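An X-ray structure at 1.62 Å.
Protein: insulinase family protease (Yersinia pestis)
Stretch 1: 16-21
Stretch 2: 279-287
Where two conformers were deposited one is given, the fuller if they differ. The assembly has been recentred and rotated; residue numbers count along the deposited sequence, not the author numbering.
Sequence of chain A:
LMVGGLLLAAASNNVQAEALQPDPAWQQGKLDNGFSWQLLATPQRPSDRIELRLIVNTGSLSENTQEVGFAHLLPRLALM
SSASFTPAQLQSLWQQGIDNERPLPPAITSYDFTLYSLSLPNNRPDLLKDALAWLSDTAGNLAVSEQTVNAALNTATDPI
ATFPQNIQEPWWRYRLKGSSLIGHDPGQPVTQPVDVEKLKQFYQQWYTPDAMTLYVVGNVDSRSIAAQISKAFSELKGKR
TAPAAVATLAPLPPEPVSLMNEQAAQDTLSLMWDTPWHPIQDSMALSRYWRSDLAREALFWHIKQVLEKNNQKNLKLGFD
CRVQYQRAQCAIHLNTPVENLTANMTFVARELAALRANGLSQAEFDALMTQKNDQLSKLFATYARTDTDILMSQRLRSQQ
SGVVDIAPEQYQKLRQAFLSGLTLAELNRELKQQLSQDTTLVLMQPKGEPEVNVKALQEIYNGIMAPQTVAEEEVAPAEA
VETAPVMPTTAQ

Stretch 1 (16-21) QAEALQ
Stretch 2 279-287: PIQDSMALS

An extended segment, residues 16-21, lies against the start of a helix whose first residues, 283-287, follow a short loop, 279-282. Residues 17-21 have phi between -65° and -107° and psi between 114° and 157°, an open conformation without regular helix or strand. The two stretches come into register where Leu20 CA sits 6.0 Å from Asp282 CA, and 266 Å² is buried, both sides summed. No direct hydrogen bond crosses; apolar packing and two water bridges join the pieces.

Leu20 is the main bump, with 94 Å² covered. Its CA-to-CB bond points toward the loop and helix start, and the m, t rotamer (chi1 -61°, chi2 176°) spreads its two methyls over the turn. CD1 rests on backbone, 3.7 Å from Asp282 C and 4.1 Å from Gln281 C, and reaches Ile280 CG2 at 4.3 Å. CD2 meets Leu286 CD2 at 4.1 Å and Ser283 CB at 4.3 Å, while CG lies 4.0 Å from Ser283 N. The hollow thus has a backbone floor with buried Ile280 (m, t) and Leu286 (t, p) contributing methyls; a branched aliphatic side chain suits such a site.

Ala17 makes a smaller bump. Its CB points toward the helix and touches Ser283 CB at 3.8 Å and the selenium of Met284 at 3.9 Å. Met284, a selenomethionine, leaves its backbone sideways, but its m, p, p rotamer folds the end back, bringing SE to the alanine methyl. Ser283, chi1 -178° (t), is small enough to sit close under the extended chain: its CB is also 4.0 Å from Glu18 O. Ala19 points away and, like Gln21, makes no contact.

Water fills the gaps between backbones. Water 1 donates to Glu18 O at 2.7 Å and accepts from Ser283 N at 2.9 Å, serving an amide in the first turn of the helix. Water 2 accepts from Leu20 N at 2.9 Å and donates to Gln281 O at 3.2 Å. The two bridges therefore tie the backbone on both sides of Ala19 to the loop and helix start.

Asp282 shapes the surface on which Leu20 rests. At the N-cap, with phi/psi -157°/173° and chi1 61° (p), it turns OD1 back to accept from Ala285 N at 2.9 Å, with an N-H...O angle of 167°. Helical bonds follow, Leu286 N to Asp282 O and Ser287 N to Ser283 O, both 2.9 Å.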

# COMPACT_ATOMS: atom_id res chain seq x y z
N GLN A 16 13.45 8.16 -29.98
CA GLN A 16 12.94 8.71 -28.73
C GLN A 16 11.63 8.01 -28.28
O GLN A 16 10.91 7.40 -29.06
CB GLN A 16 12.78 10.24 -28.87
CG GLN A 16 14.12 10.94 -29.19
CD GLN A 16 15.03 11.23 -27.96
OE1 GLN A 16 16.19 11.68 -28.11
NE2 GLN A 16 14.49 10.99 -26.75
N ALA A 17 11.38 8.06 -26.99
CA ALA A 17 10.08 7.64 -26.45
C ALA A 17 9.25 8.85 -26.05
O ALA A 17 9.76 9.91 -25.71
CB ALA A 17 10.30 6.72 -25.29
N GLU A 18 7.92 8.71 -26.09
CA GLU A 18 7.05 9.76 -25.67
C GLU A 18 7.17 9.96 -24.15
O GLU A 18 7.54 9.02 -23.43
CB GLU A 18 5.60 9.42 -25.99
CG GLU A 18 5.10 8.18 -25.29
CD GLU A 18 3.97 7.53 -26.02
OE1 GLU A 18 2.80 7.85 -25.72
OE2 GLU A 18 4.25 6.71 -26.92
N ALA A 19 6.80 11.16 -23.71
CA ALA A 19 6.67 11.49 -22.32
C ALA A 19 5.49 10.68 -21.72
O ALA A 19 4.43 10.60 -22.33
CB ALA A 19 6.40 12.93 -22.11
N LEU A 20 5.66 10.14 -20.52
CA LEU A 20 4.51 9.59 -19.81
C LEU A 20 3.51 10.69 -19.46
O LEU A 20 3.91 11.80 -19.09
CB LEU A 20 4.92 8.86 -18.53
CG LEU A 20 5.85 7.68 -18.72
CD1 LEU A 20 6.23 7.14 -17.32
CD2 LEU A 20 5.22 6.60 -19.58
N GLN A 21 2.22 10.38 -19.59
CA GLN A 21 1.11 11.29 -19.36
C GLN A 21 0.42 10.92 -18.04
O GLN A 21 -0.21 9.88 -17.96
CB GLN A 21 0.05 11.11 -20.48
CG GLN A 21 0.46 11.49 -21.88
CD GLN A 21 -0.61 11.11 -22.90
OE1 GLN A 21 -1.81 11.05 -22.56
NE2 GLN A 21 -0.19 10.83 -24.15
N PRO A 279 11.26 5.03 -8.39
CA PRO A 279 10.05 5.41 -9.14
C PRO A 279 10.29 5.54 -10.64
O PRO A 279 11.34 6.02 -11.11
CB PRO A 279 9.63 6.75 -8.53
CG PRO A 279 10.09 6.68 -7.10
CD PRO A 279 11.46 5.95 -7.24
N ILE A 280 9.26 5.16 -11.38
CA ILE A 280 9.35 5.08 -12.82
C ILE A 280 9.14 6.50 -13.43
O ILE A 280 8.07 7.03 -13.31
CB ILE A 280 8.26 4.14 -13.29
CG1 ILE A 280 8.58 2.72 -12.81
CG2 ILE A 280 8.15 4.18 -14.83
CD1 ILE A 280 7.39 1.84 -12.66
N GLN A 281 10.16 7.04 -14.08
CA GLN A 281 10.18 8.46 -14.55
C GLN A 281 9.81 8.57 -16.00
O GLN A 281 9.46 9.66 -16.49
CB GLN A 281 11.59 9.05 -14.45
CG GLN A 281 12.13 9.33 -13.06
CD GLN A 281 11.13 10.10 -12.26
OE1 GLN A 281 11.15 11.34 -12.23
NE2 GLN A 281 10.20 9.37 -11.68
N ASP A 282 9.99 7.49 -16.73
CA ASP A 282 9.90 7.57 -18.16
C ASP A 282 9.57 6.21 -18.72
O ASP A 282 9.44 5.21 -17.96
CB ASP A 282 11.21 8.14 -18.76
CG ASP A 282 12.44 7.30 -18.46
OD1 ASP A 282 12.32 6.07 -18.42
OD2 ASP A 282 13.56 7.87 -18.32
N SER A 283 9.33 6.20 -20.02
CA SER A 283 8.82 5.03 -20.72
C SER A 283 9.81 3.86 -20.66
O SER A 283 9.40 2.69 -20.59
CB SER A 283 8.49 5.38 -22.17
OG SER A 283 7.94 4.25 -22.87
N MSE A 284 11.10 4.18 -20.68
CA MSE A 284 12.14 3.14 -20.68
C MSE A 284 12.14 2.42 -19.34
O MSE A 284 12.24 1.17 -19.30
CB MSE A 284 13.51 3.77 -20.98
CG MSE A 284 13.54 4.48 -22.34
SE MSE A 284 12.86 6.36 -22.35
CE MSE A 284 14.38 7.21 -21.44
N ALA A 285 12.02 3.19 -18.26
CA ALA A 285 11.94 2.66 -16.91
C ALA A 285 10.67 1.85 -16.79
O ALA A 285 10.63 0.83 -16.09
CB ALA A 285 11.92 3.75 -15.86
N LEU A 286 9.60 2.33 -17.44
CA LEU A 286 8.34 1.58 -17.37
C LEU A 286 8.51 0.18 -17.99
O LEU A 286 8.06 -0.83 -17.42
CB LEU A 286 7.22 2.36 -18.09
CG LEU A 286 5.86 1.68 -18.06
CD1 LEU A 286 5.29 1.34 -16.65
CD2 LEU A 286 4.82 2.56 -18.81
N SER A 287 9.11 0.14 -19.18
CA SER A 287 9.37 -1.11 -19.85
C SER A 287 10.25 -2.06 -19.02
O SER A 287 9.99 -3.29 -18.96
CB SER A 287 10.04 -0.81 -21.18
OG SER A 287 9.06 -0.27 -22.03
O HOH W 1 9.45 8.62 -21.62
O HOH W 2 8.21 10.52 -19.28